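Local coordinates for cell division protein FtsI/penicillin binding protein 2 (Legionella pneumophila subsp. pneumophila ATCC 43290, PDB 4ZTK) that probably acts as a D,D-transpeptidase that cross-links peptidoglycan peptides during cell division, through a penicillin-binding domain related to the beta-lactamases, at residues S80-F85 with K153-F158; P84-A89 with V137-V142; A130-I135 with L226-T231; R141-A146 with A177-G182; G265-D270 with Y274-V279. All coordinates share one frame; numbering follows the deposited sequence.

How the interactions relate
Interactions 1 to 4 join helices of the transpeptidase domain, while interaction 5 is a hairpin in its five-stranded antiparallel sheet. Helix 83-92 serves both interaction 1 and interaction 2, and helix 136-146 serves both 2 and 4, whose centres are about 6 Å apart. Along the chain, interactions 1 and 3 alternate their segments, as do 1 and 4, so distant pieces of sequence interlock; interaction 5 comes last. Interaction 3 leads from the helical part to the sheet: it touches interaction 5, with centres about 15 Å apart. Centres of 4 and 5 lie about 24 Å apart. Between them sit Ser-80 and Lys-83, probably the SxxK pair of the penicillin-binding family.

Interaction 1: residues S80-F85 with K153-F158; sequences STIKPF and KKLTEF
Phe-85 drives the edge of its ring into the face of Phe-158, a T-shaped (edge-to-face) pair in the helical part of the transpeptidase fold, where helix 83-92 meets the end of helix 148-157. The ring centroids are 4.8 Å apart and the planes stand at 68°. CG of Phe-85 lies anti to its carbonyl carbon (chi1 -56°), which carries the ring out toward Phe-158. Phenylalanine suits both places, since one flat ring offers C-H edges and the other an electron-rich face. Phe-160 and Tyr-196 add further edge-to-face partners to Phe-85.

Aliphatic packing makes up the rest. Leu-155 divides its two methyls: CD2 meets Ile-82 CD1 at 3.7 Å, the side chains crossing at about a right angle, while CD1 lies against the backbone O of Phe-85 at 3.6 Å.

The polar groups pair off away from the interface. Lys-153 and Lys-154 grip the two carboxylate oxygens of Glu-157, one each, and Lys-154 also bonds Ile-213 O. Lys-83 NZ donates to Ser-80 OG at 3.0 Å and also to Asn-136, consistent with the SxxK motif of this family. Across the contact, Phe-85 CD1 stands 3.4 Å above the Phe-158 ring plane, offset toward the rim.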
# COMPACT_ATOMS: atom_id res chain seq x y z
N SER A 80 4.72 -6.35 -0.89
CA SER A 80 5.00 -5.71 -2.18
C SER A 80 4.48 -4.27 -2.33
O SER A 80 4.80 -3.61 -3.33
CB SER A 80 4.51 -6.58 -3.34
OG SER A 80 5.18 -7.84 -3.35
N THR A 81 3.71 -3.76 -1.37
CA THR A 81 3.33 -2.34 -1.42
C THR A 81 4.55 -1.43 -1.17
O THR A 81 4.46 -0.22 -1.37
CB THR A 81 2.18 -1.98 -0.44
OG1 THR A 81 2.59 -2.20 0.92
CG2 THR A 81 0.93 -2.81 -0.75
N ILE A 82 5.68 -2.01 -0.77
CA ILE A 82 6.93 -1.26 -0.65
C ILE A 82 7.56 -0.99 -2.02
O ILE A 82 8.32 -0.04 -2.19
CB ILE A 82 7.98 -1.99 0.23
CG1 ILE A 82 9.09 -1.04 0.66
CG2 ILE A 82 8.61 -3.17 -0.52
CD1 ILE A 82 8.63 0.11 1.46
N LYS A 83 7.24 -1.84 -3.00
CA LYS A 83 7.92 -1.83 -4.30
C LYS A 83 7.97 -0.47 -5.02
O LYS A 83 9.01 -0.11 -5.57
CB LYS A 83 7.36 -2.92 -5.23
CG LYS A 83 7.84 -4.34 -4.88
CD LYS A 83 7.20 -5.39 -5.77
CE LYS A 83 7.93 -6.73 -5.70
NZ LYS A 83 7.93 -7.31 -4.32
N PRO A 84 6.85 0.29 -5.03
CA PRO A 84 6.90 1.62 -5.66
C PRO A 84 7.97 2.53 -5.06
O PRO A 84 8.55 3.34 -5.80
CB PRO A 84 5.52 2.20 -5.37
CG PRO A 84 4.63 1.01 -5.30
CD PRO A 84 5.47 -0.06 -4.64
N PHE A 85 8.23 2.41 -3.76
CA PHE A 85 9.21 3.26 -3.10
C PHE A 85 10.64 2.81 -3.39
O PHE A 85 11.55 3.64 -3.51
CB PHE A 85 8.94 3.31 -1.59
CG PHE A 85 7.55 3.79 -1.26
CD1 PHE A 85 7.27 5.14 -1.17
CD2 PHE A 85 6.52 2.88 -1.06
CE1 PHE A 85 5.98 5.58 -0.87
CE2 PHE A 85 5.23 3.31 -0.76
CZ PHE A 85 4.96 4.68 -0.67
N LYS A 153 18.14 5.50 3.16
CA LYS A 153 17.89 6.93 3.32
C LYS A 153 16.58 7.36 2.67
O LYS A 153 15.76 8.04 3.29
CB LYS A 153 19.04 7.75 2.73
CG LYS A 153 18.74 9.23 2.58
CD LYS A 153 19.98 10.01 2.17
CE LYS A 153 19.64 11.47 1.89
NZ LYS A 153 18.63 11.60 0.79
N LYS A 154 16.37 6.97 1.42
CA LYS A 154 15.19 7.40 0.69
C LYS A 154 13.91 6.80 1.26
O LYS A 154 12.89 7.48 1.36
CB LYS A 154 15.32 7.13 -0.81
CG LYS A 154 14.19 7.72 -1.65
CD LYS A 154 14.09 9.23 -1.47
CE LYS A 154 15.35 9.94 -1.93
NZ LYS A 154 15.31 11.39 -1.60
N LEU A 155 13.95 5.53 1.66
CA LEU A 155 12.76 4.91 2.25
C LEU A 155 12.45 5.50 3.62
O LEU A 155 11.28 5.62 4.01
CB LEU A 155 12.89 3.39 2.32
CG LEU A 155 12.18 2.66 1.18
CD1 LEU A 155 12.76 3.05 -0.18
CD2 LEU A 155 12.21 1.15 1.37
N THR A 156 13.49 5.89 4.35
CA THR A 156 13.31 6.56 5.63
C THR A 156 12.59 7.89 5.41
O THR A 156 11.67 8.23 6.14
CB THR A 156 14.66 6.78 6.36
OG1 THR A 156 15.16 5.51 6.80
CG2 THR A 156 14.49 7.70 7.57
N GLU A 157 13.02 8.61 4.38
CA GLU A 157 12.38 9.87 4.02
C GLU A 157 10.91 9.71 3.61
O GLU A 157 10.13 10.64 3.73
CB GLU A 157 13.17 10.56 2.91
CG GLU A 157 14.49 11.14 3.39
CD GLU A 157 15.29 11.77 2.27
OE1 GLU A 157 16.44 12.20 2.53
OE2 GLU A 157 14.78 11.85 1.14
N PHE A 158 10.55 8.53 3.11
CA PHE A 158 9.16 8.23 2.77
C PHE A 158 8.33 7.83 4.00
O PHE A 158 7.12 7.58 3.88
CB PHE A 158 9.07 7.11 1.73
CG PHE A 158 9.15 7.59 0.31
CD1 PHE A 158 8.14 8.36 -0.23
CD2 PHE A 158 10.24 7.26 -0.49
CE1 PHE A 158 8.20 8.80 -1.55
CE2 PHE A 158 10.32 7.69 -1.80
CZ PHE A 158 9.30 8.47 -2.33

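Interaction 2: residues P84-A89 with V137-V142; sequences PFIAAA and VCLIRV
Ile-86 sends its CG2 methyl between Leu-139 and Val-142, one helical turn apart on the neighbouring helix. It reaches Leu-139 CD1 at 4.0 Å and Val-142 CG1 at 4.1 Å, so a single methyl carries both side-chain contacts. Chi1 of -66° sets CG1 anti to the carbonyl carbon and leaves CG2 anti to the backbone N, facing helix 136-146. The same methyl also lies 4.0 Å from the carbonyl O of Leu-139, so it rests partly on the backbone. Segments 84-89 and 137-142 run at 39° to each other, their axes 9.8 Å apart at closest approach. That spacing suits branched aliphatic residues, which are long enough to meet between the two backbones.

The packing is closest around Ile-86 and Leu-139, both buried. Beside them the contact thins: Ala-87 approaches Leu-139 CD1 through its backbone N at 4.4 Å, and its small methyl lets Leu-127 of helix 127-133 pack there as well. Val-142 is partly exposed, and the exposed Val-137 and Arg-141 lie on the solvent side of helix 136-146. Ile-151 and Leu-155 extend the apolar surroundings of Ile-86.

With the side-chain contacts all aliphatic, the contact rests on shape and the exclusion of water, and it joins helix 136-146 to the helix that follows the probable SxxK serine.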
# COMPACT_ATOMS: atom_id res chain seq x y z
N PRO A 84 6.85 0.29 -5.03
CA PRO A 84 6.90 1.62 -5.66
C PRO A 84 7.97 2.53 -5.06
O PRO A 84 8.55 3.34 -5.80
CB PRO A 84 5.52 2.20 -5.37
CG PRO A 84 4.63 1.01 -5.30
CD PRO A 84 5.47 -0.06 -4.64
N PHE A 85 8.23 2.41 -3.76
CA PHE A 85 9.21 3.26 -3.10
C PHE A 85 10.64 2.81 -3.39
O PHE A 85 11.55 3.64 -3.51
CB PHE A 85 8.94 3.31 -1.59
CG PHE A 85 7.55 3.79 -1.26
CD1 PHE A 85 7.27 5.14 -1.17
CD2 PHE A 85 6.52 2.88 -1.06
CE1 PHE A 85 5.98 5.58 -0.87
CE2 PHE A 85 5.23 3.31 -0.76
CZ PHE A 85 4.96 4.68 -0.67
N ILE A 86 10.85 1.50 -3.50
CA ILE A 86 12.13 0.96 -3.94
C ILE A 86 12.44 1.50 -5.33
O ILE A 86 13.54 1.99 -5.58
CB ILE A 86 12.11 -0.58 -4.01
CG1 ILE A 86 11.96 -1.19 -2.62
CG2 ILE A 86 13.37 -1.11 -4.69
CD1 ILE A 86 13.15 -0.94 -1.71
N ALA A 87 11.46 1.43 -6.22
CA ALA A 87 11.62 1.93 -7.58
C ALA A 87 11.89 3.43 -7.60
O ALA A 87 12.75 3.90 -8.35
CB ALA A 87 10.39 1.62 -8.41
N ALA A 88 11.16 4.18 -6.77
CA ALA A 88 11.32 5.63 -6.69
C ALA A 88 12.73 6.00 -6.28
O ALA A 88 13.35 6.88 -6.88
CB ALA A 88 10.31 6.22 -5.72
N ALA A 89 13.23 5.34 -5.24
CA ALA A 89 14.58 5.59 -4.74
C ALA A 89 15.62 5.33 -5.82
O ALA A 89 16.56 6.10 -5.98
CB ALA A 89 14.86 4.73 -3.52
N VAL A 137 12.10 -10.87 -8.15
CA VAL A 137 13.52 -10.93 -8.49
C VAL A 137 14.01 -9.62 -9.10
O VAL A 137 15.11 -9.16 -8.78
CB VAL A 137 13.84 -12.14 -9.41
CG1 VAL A 137 15.28 -12.06 -9.93
CG2 VAL A 137 13.63 -13.44 -8.65
N CYS A 138 13.18 -8.99 -9.92
CA CYS A 138 13.56 -7.72 -10.55
C CYS A 138 13.68 -6.58 -9.55
O CYS A 138 14.66 -5.84 -9.57
CB CYS A 138 12.60 -7.35 -11.68
SG CYS A 138 12.67 -8.46 -13.11
N LEU A 139 12.68 -6.42 -8.69
CA LEU A 139 12.72 -5.36 -7.69
C LEU A 139 13.86 -5.57 -6.70
O LEU A 139 14.48 -4.61 -6.23
CB LEU A 139 11.39 -5.23 -6.95
CG LEU A 139 10.42 -4.18 -7.51
CD1 LEU A 139 11.04 -2.78 -7.44
CD2 LEU A 139 10.04 -4.51 -8.94
N ILE A 140 14.15 -6.83 -6.39
CA ILE A 140 15.26 -7.14 -5.50
C ILE A 140 16.57 -6.69 -6.14
O ILE A 140 17.41 -6.06 -5.50
CB ILE A 140 15.35 -8.63 -5.17
CG1 ILE A 140 14.21 -9.03 -4.22
CG2 ILE A 140 16.67 -8.92 -4.51
CD1 ILE A 140 14.13 -10.54 -3.97
N ARG A 141 16.74 -7.01 -7.42
CA ARG A 141 17.92 -6.60 -8.16
C ARG A 141 18.03 -5.08 -8.18
O ARG A 141 19.10 -4.52 -7.97
CB ARG A 141 17.90 -7.17 -9.58
CG ARG A 141 19.07 -6.74 -10.44
CD ARG A 141 19.26 -7.65 -11.65
NE ARG A 141 18.03 -7.81 -12.43
CZ ARG A 141 17.97 -8.41 -13.61
NH1 ARG A 141 16.81 -8.52 -14.25
NH2 ARG A 141 19.07 -8.91 -14.16
N VAL A 142 16.90 -4.41 -8.42
CA VAL A 142 16.86 -2.96 -8.40
C VAL A 142 17.35 -2.42 -7.05
O VAL A 142 18.19 -1.52 -7.00
CB VAL A 142 15.44 -2.45 -8.71
CG1 VAL A 142 15.29 -0.99 -8.31
CG2 VAL A 142 15.13 -2.63 -10.19

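Interaction 3: residues A130-I135 with L226-T231; sequences AIAKSI and LENAVT
Ala-132 and Ala-229 meet almost backbone to backbone, their CA atoms 3.7 Å apart. These two residues have the most surface buried by the contact, and alanine suits both: a methyl is small enough for helix 127-133 and helix 216-231 to come together at this point. Ala-229 CB lies 3.8 Å from Ala-132 CA, and Ala-132 CB lies 3.9 Å from Ala-229 CA, so each methyl settles beside the backbone of the other residue and the two CB atoms stay 4.5 Å apart.

Ile-131 is third. Its CG2 branch reaches Ala-229 CB at 4.3 Å, adding a beta-branched wall on one flank of the alanine pair, while its side chain also packs on Lys-83 and Leu-139. Across the pair, the side chain of Asn-228 comes alongside Ala-132 CB.

Polar backbone groups are used outside the contact: Ala-132 bonds to Thr-234 and Ala-229 to Gly-235, so the chain beyond helix 216-231 ties the two alanines together. Just past Ala-132, helix 127-133 ends in a Schellman motif. Ser-134 takes positive phi as its C-prime residue, and Ile-135 N bonds back to Ala-130 O at 2.8 Å. Ser-134 OG bonds Lys-248, and its side chain touches Ser-80 and Lys-83, consistent with the SxN serine of penicillin-binding proteins.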
# COMPACT_ATOMS: atom_id res chain seq x y z
N ALA A 130 7.81 -4.78 -14.12
CA ALA A 130 8.11 -5.45 -12.86
C ALA A 130 7.22 -4.94 -11.73
O ALA A 130 6.82 -5.71 -10.86
CB ALA A 130 9.59 -5.29 -12.50
N ILE A 131 6.91 -3.65 -11.74
CA ILE A 131 5.96 -3.10 -10.78
C ILE A 131 4.54 -3.62 -11.06
O ILE A 131 3.84 -4.06 -10.15
CB ILE A 131 5.95 -1.56 -10.79
CG1 ILE A 131 7.26 -0.99 -10.22
CG2 ILE A 131 4.76 -1.01 -9.99
CD1 ILE A 131 7.46 -1.24 -8.73
N ALA A 132 4.14 -3.56 -12.32
CA ALA A 132 2.79 -3.98 -12.75
C ALA A 132 2.50 -5.44 -12.42
O ALA A 132 1.44 -5.77 -11.89
CB ALA A 132 2.60 -3.73 -14.25
N LYS A 133 3.45 -6.32 -12.73
CA LYS A 133 3.27 -7.74 -12.48
C LYS A 133 3.80 -8.14 -11.11
O LYS A 133 3.63 -9.28 -10.68
CB LYS A 133 3.94 -8.56 -13.59
CG LYS A 133 3.16 -8.55 -14.89
CD LYS A 133 4.08 -8.38 -16.09
CE LYS A 133 4.94 -9.61 -16.32
NZ LYS A 133 4.15 -10.78 -16.79
N SER A 134 4.42 -7.19 -10.42
CA SER A 134 4.98 -7.40 -9.09
C SER A 134 6.04 -8.51 -9.09
O SER A 134 5.94 -9.48 -8.34
CB SER A 134 3.87 -7.70 -8.08
OG SER A 134 4.30 -7.40 -6.76
N ILE A 135 7.06 -8.34 -9.92
CA ILE A 135 8.10 -9.34 -10.10
C ILE A 135 9.21 -9.18 -9.06
O ILE A 135 10.00 -8.23 -9.12
CB ILE A 135 8.69 -9.27 -11.52
CG1 ILE A 135 7.56 -9.39 -12.55
CG2 ILE A 135 9.74 -10.37 -11.73
CD1 ILE A 135 8.04 -9.53 -13.97
N LEU A 226 2.25 3.15 -11.38
CA LEU A 226 1.14 2.75 -10.53
C LEU A 226 -0.20 2.70 -11.27
O LEU A 226 -1.06 1.88 -10.95
CB LEU A 226 1.03 3.67 -9.32
CG LEU A 226 2.10 3.43 -8.26
CD1 LEU A 226 1.98 4.45 -7.14
CD2 LEU A 226 1.98 2.01 -7.73
N GLU A 227 -0.39 3.59 -12.25
CA GLU A 227 -1.57 3.54 -13.10
C GLU A 227 -1.54 2.29 -13.97
O GLU A 227 -2.56 1.62 -14.18
CB GLU A 227 -1.65 4.76 -14.02
CG GLU A 227 -2.11 6.03 -13.34
CD GLU A 227 -2.40 7.14 -14.34
OE1 GLU A 227 -1.83 8.24 -14.18
OE2 GLU A 227 -3.19 6.91 -15.28
N ASN A 228 -0.35 1.99 -14.49
CA ASN A 228 -0.16 0.82 -15.33
C ASN A 228 -0.29 -0.48 -14.55
O ASN A 228 -0.76 -1.49 -15.09
CB ASN A 228 1.21 0.88 -16.01
CG ASN A 228 1.41 -0.22 -17.02
OD1 ASN A 228 0.69 -0.29 -18.01
ND2 ASN A 228 2.38 -1.08 -16.78
N ALA A 229 0.11 -0.45 -13.28
CA ALA A 229 -0.06 -1.60 -12.40
C ALA A 229 -1.54 -1.95 -12.21
O ALA A 229 -1.89 -3.09 -11.92
CB ALA A 229 0.60 -1.35 -11.06
N VAL A 230 -2.41 -0.96 -12.36
CA VAL A 230 -3.84 -1.17 -12.21
C VAL A 230 -4.50 -1.56 -13.54
O VAL A 230 -5.20 -2.55 -13.62
CB VAL A 230 -4.55 0.06 -11.61
CG1 VAL A 230 -6.08 -0.10 -11.71
CG2 VAL A 230 -4.13 0.26 -10.15
N THR A 231 -4.26 -0.78 -14.59
CA THR A 231 -4.91 -1.07 -15.87
C THR A 231 -4.35 -2.33 -16.52
O THR A 231 -5.07 -3.04 -17.22
CB THR A 231 -4.78 0.11 -16.85
OG1 THR A 231 -3.45 0.17 -17.38
CG2 THR A 231 -5.11 1.42 -16.16

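Interaction 4: residues R141-A146 with A177-G182; sequences RVSQEA and AMAALG
Ser-143 sets its CB against the CB of Ala-180, 3.9 Å away, at the crossing of two helices in the helical part of the transpeptidase fold. Segments 141-146 and 177-181 run at 133° to each other, with their axes 8.4 Å apart at closest approach. Such a close approach calls for small residues, and serine and the alanines of 177-182 meet that need. The CA atoms of Ser-143 and Ala-180 are 6.1 Å apart. Ile-140, on the same helix as Ser-143, also packs directly on Ala-177 and Ala-180.

The second contact of this first shell belongs to Gln-144. Its CG is anti to the carbonyl carbon (chi1 -68°) and the chain runs extended beyond it, which carries the amide alongside helix 172-181 until NE2 lies near the methyl of Ala-177. Glutamine suits this partly exposed rim: its methylenes span the gap between helices, and its polar end finds a partner on the far helix.

Outward from these touches, hydrogen bonds fix the two polar side chains. Ser-143 OG, placed anti to its own backbone N (chi1 -178°), bonds with the carbonyl O of Leu-176, and Gln-144 NE2 donates to the carbonyl O of Asp-173. Both acceptors lie earlier on helix 172-181, so side chains of one helix are pinned to backbone oxygens of the other.

Further out, Ile-86 and Ile-151 pack against Ser-143. Helix 172-181 closes in a Schellman motif at Gly-182, whose positive phi is easy for a residue without a side chain; there Gly-182 N bonds back to Ala-179 O at 2.9 Å.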
# COMPACT_ATOMS: atom_id res chain seq x y z
N ARG A 141 16.74 -7.01 -7.42
CA ARG A 141 17.92 -6.60 -8.16
C ARG A 141 18.03 -5.08 -8.18
O ARG A 141 19.10 -4.52 -7.97
CB ARG A 141 17.90 -7.17 -9.58
CG ARG A 141 19.07 -6.74 -10.44
CD ARG A 141 19.26 -7.65 -11.65
NE ARG A 141 18.03 -7.81 -12.43
CZ ARG A 141 17.97 -8.41 -13.61
NH1 ARG A 141 16.81 -8.52 -14.25
NH2 ARG A 141 19.07 -8.91 -14.16
N VAL A 142 16.90 -4.41 -8.42
CA VAL A 142 16.86 -2.96 -8.40
C VAL A 142 17.35 -2.42 -7.05
O VAL A 142 18.19 -1.52 -7.00
CB VAL A 142 15.44 -2.45 -8.71
CG1 VAL A 142 15.29 -0.99 -8.31
CG2 VAL A 142 15.13 -2.63 -10.19
N SER A 143 16.83 -2.99 -5.97
CA SER A 143 17.23 -2.61 -4.62
C SER A 143 18.72 -2.83 -4.36
O SER A 143 19.40 -1.95 -3.83
CB SER A 143 16.40 -3.36 -3.59
OG SER A 143 16.74 -2.96 -2.27
N GLN A 144 19.21 -4.01 -4.74
CA GLN A 144 20.61 -4.35 -4.49
C GLN A 144 21.57 -3.48 -5.29
O GLN A 144 22.64 -3.12 -4.80
CB GLN A 144 20.86 -5.83 -4.77
CG GLN A 144 20.17 -6.75 -3.78
CD GLN A 144 20.29 -8.21 -4.14
OE1 GLN A 144 20.43 -8.56 -5.31
NE2 GLN A 144 20.25 -9.07 -3.14
N GLU A 145 21.18 -3.14 -6.51
CA GLU A 145 22.03 -2.30 -7.35
C GLU A 145 22.01 -0.84 -6.90
O GLU A 145 22.99 -0.12 -7.09
CB GLU A 145 21.64 -2.44 -8.82
CG GLU A 145 21.88 -3.85 -9.37
CD GLU A 145 21.57 -3.99 -10.84
OE1 GLU A 145 21.15 -2.99 -11.46
OE2 GLU A 145 21.75 -5.10 -11.38
N ALA A 146 20.91 -0.41 -6.29
CA ALA A 146 20.80 0.96 -5.78
C ALA A 146 21.74 1.16 -4.60
O ALA A 146 22.39 2.19 -4.47
CB ALA A 146 19.36 1.27 -5.38
N ALA A 177 17.43 -7.27 -0.29
CA ALA A 177 16.48 -8.21 -0.86
C ALA A 177 15.22 -8.24 -0.01
O ALA A 177 14.10 -8.22 -0.53
CB ALA A 177 17.09 -9.60 -0.96
N MSE A 178 15.40 -8.28 1.31
CA MSE A 178 14.28 -8.28 2.24
C MSE A 178 13.50 -6.97 2.15
O MSE A 178 12.28 -6.97 2.23
CB MSE A 178 14.77 -8.49 3.67
CG MSE A 178 15.38 -9.86 3.92
SE MSE A 178 16.08 -10.04 5.73
CE MSE A 178 14.39 -10.11 6.71
N ALA A 179 14.22 -5.87 1.98
CA ALA A 179 13.61 -4.56 1.82
C ALA A 179 12.69 -4.53 0.60
O ALA A 179 11.57 -4.03 0.67
CB ALA A 179 14.67 -3.48 1.69
N ALA A 180 13.17 -5.07 -0.51
CA ALA A 180 12.40 -5.06 -1.76
C ALA A 180 11.14 -5.90 -1.64
O ALA A 180 10.15 -5.66 -2.33
CB ALA A 180 13.26 -5.54 -2.92
N LEU A 181 11.19 -6.90 -0.76
CA LEU A 181 10.02 -7.74 -0.51
C LEU A 181 9.14 -7.17 0.59
O LEU A 181 8.05 -7.68 0.85
CB LEU A 181 10.47 -9.15 -0.15
CG LEU A 181 11.23 -9.83 -1.28
CD1 LEU A 181 11.62 -11.23 -0.88
CD2 LEU A 181 10.38 -9.85 -2.54
N GLY A 182 9.61 -6.11 1.24
CA GLY A 182 8.87 -5.51 2.33
C GLY A 182 8.80 -6.46 3.50
O GLY A 182 7.84 -6.46 4.26

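Interaction 5: residues G265-D270 with Y274-V279; sequences GYVPAD and YVLLVV
Gly-265 and Leu-276 exchange two backbone hydrogen bonds, as do Val-267 and Tyr-274, in the antiparallel beta hairpin of strands 259-267 and 274-281. Between these hydrogen-bonded pairs sits the non-hydrogen-bonded pair of Tyr-266 and Val-275, with CA atoms 4.2 Å apart. The bonds of the first pair are short and straight: Leu-276 N to Gly-265 O is 2.8 Å with 172° at the hydrogen, and Gly-265 N to Leu-276 O is 2.9 Å. Nearer the turn, Val-267 N to Tyr-274 O is more bent, at 149°.

The side chains alternate between the two faces of the sheet. On one, Val-267 CG1 meets Leu-276 CD1 at 3.9 Å, a diagonal contact reaching past the directly paired Tyr-274. Helix 295-310 packs on this face against Tyr-274 and Leu-276, an apolar layer in which valine and leucine fit. Gly-265, which pairs with Leu-276, has no side chain to add to this layer.

On the other face, Val-275 lies beside Tyr-266, both touching helix 189-200. Chi1 of 54° puts CG of Tyr-266 between the backbone N and the carbonyl carbon, and the ring leads away from strand 274-281; its hydroxyl bonds to Asn-223 OD1. Tyrosine thus offers an apolar ring to the core and a polar end to a neighbouring helix.

The first strand ends at Val-267, and the peptide bond to Pro-268 is cis. Weaker C-H contacts supplement the ladder: Tyr-266 CA lies 3.2 Å from Tyr-274 O, and Val-275 CA is 3.5 Å from Gly-265 O.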
# COMPACT_ATOMS: atom_id res chain seq x y z
N GLY A 265 -3.40 2.76 -2.72
CA GLY A 265 -3.45 3.59 -3.90
C GLY A 265 -4.08 4.95 -3.68
O GLY A 265 -4.34 5.36 -2.55
N TYR A 266 -4.34 5.65 -4.78
CA TYR A 266 -4.92 6.98 -4.71
C TYR A 266 -5.67 7.31 -6.00
O TYR A 266 -5.41 6.72 -7.04
CB TYR A 266 -3.86 8.03 -4.39
CG TYR A 266 -2.67 8.02 -5.33
CD1 TYR A 266 -2.72 8.70 -6.54
CD2 TYR A 266 -1.50 7.35 -5.01
CE1 TYR A 266 -1.64 8.71 -7.41
CE2 TYR A 266 -0.41 7.35 -5.87
CZ TYR A 266 -0.49 8.03 -7.07
OH TYR A 266 0.58 8.03 -7.93
N VAL A 267 -6.61 8.24 -5.91
CA VAL A 267 -7.57 8.47 -6.99
C VAL A 267 -8.15 9.88 -6.90
O VAL A 267 -8.36 10.39 -5.80
CB VAL A 267 -8.71 7.41 -6.93
CG1 VAL A 267 -9.54 7.57 -5.66
CG2 VAL A 267 -9.60 7.48 -8.15
N PRO A 268 -8.35 10.55 -8.06
CA PRO A 268 -7.89 10.19 -9.40
C PRO A 268 -6.38 10.31 -9.48
O PRO A 268 -5.82 11.16 -8.79
CB PRO A 268 -8.55 11.25 -10.30
CG PRO A 268 -9.69 11.80 -9.50
CD PRO A 268 -9.19 11.76 -8.08
N ALA A 269 -5.72 9.49 -10.28
CA ALA A 269 -4.25 9.48 -10.31
C ALA A 269 -3.67 10.82 -10.75
O ALA A 269 -2.66 11.27 -10.21
CB ALA A 269 -3.75 8.36 -11.20
N ASP A 270 -4.32 11.46 -11.72
CA ASP A 270 -3.82 12.70 -12.31
C ASP A 270 -3.91 13.90 -11.37
O ASP A 270 -3.17 14.87 -11.52
CB ASP A 270 -4.55 13.00 -13.62
CG ASP A 270 -6.06 12.95 -13.47
OD1 ASP A 270 -6.75 13.81 -14.06
OD2 ASP A 270 -6.57 12.05 -12.77
N TYR A 274 -8.23 11.29 -2.92
CA TYR A 274 -8.20 10.39 -1.78
C TYR A 274 -7.04 9.41 -1.87
O TYR A 274 -6.70 8.94 -2.95
CB TYR A 274 -9.51 9.60 -1.67
CG TYR A 274 -10.75 10.47 -1.65
CD1 TYR A 274 -11.11 11.16 -0.51
CD2 TYR A 274 -11.56 10.58 -2.77
CE1 TYR A 274 -12.25 11.96 -0.48
CE2 TYR A 274 -12.69 11.37 -2.76
CZ TYR A 274 -13.03 12.06 -1.61
OH TYR A 274 -14.16 12.85 -1.60
N VAL A 275 -6.44 9.11 -0.72
CA VAL A 275 -5.49 8.02 -0.63
C VAL A 275 -6.22 6.92 0.13
O VAL A 275 -6.88 7.18 1.13
CB VAL A 275 -4.23 8.42 0.15
CG1 VAL A 275 -3.17 7.33 0.03
CG2 VAL A 275 -3.69 9.76 -0.35
N LEU A 276 -6.11 5.69 -0.36
CA LEU A 276 -6.81 4.57 0.27
C LEU A 276 -5.88 3.40 0.51
O LEU A 276 -4.98 3.14 -0.29
CB LEU A 276 -7.98 4.09 -0.60
CG LEU A 276 -9.04 5.07 -1.09
CD1 LEU A 276 -8.58 5.83 -2.32
CD2 LEU A 276 -10.32 4.31 -1.38
N LEU A 277 -6.11 2.71 1.62
CA LEU A 277 -5.40 1.49 1.95
C LEU A 277 -6.41 0.47 2.46
O LEU A 277 -7.21 0.77 3.36
CB LEU A 277 -4.33 1.76 3.02
CG LEU A 277 -3.58 0.54 3.56
CD1 LEU A 277 -2.93 -0.26 2.44
CD2 LEU A 277 -2.51 0.97 4.58
N VAL A 278 -6.39 -0.71 1.86
CA VAL A 278 -7.28 -1.80 2.26
C VAL A 278 -6.44 -3.00 2.66
O VAL A 278 -5.53 -3.40 1.93
CB VAL A 278 -8.21 -2.23 1.10
CG1 VAL A 278 -9.02 -3.44 1.50
CG2 VAL A 278 -9.12 -1.08 0.69
N VAL A 279 -6.73 -3.56 3.83
CA VAL A 279 -6.05 -4.78 4.26
C VAL A 279 -7.08 -5.79 4.77
O VAL A 279 -7.90 -5.47 5.63
CB VAL A 279 -5.00 -4.51 5.37
CG1 VAL A 279 -4.42 -5.82 5.89
CG2 VAL A 279 -3.90 -3.62 4.84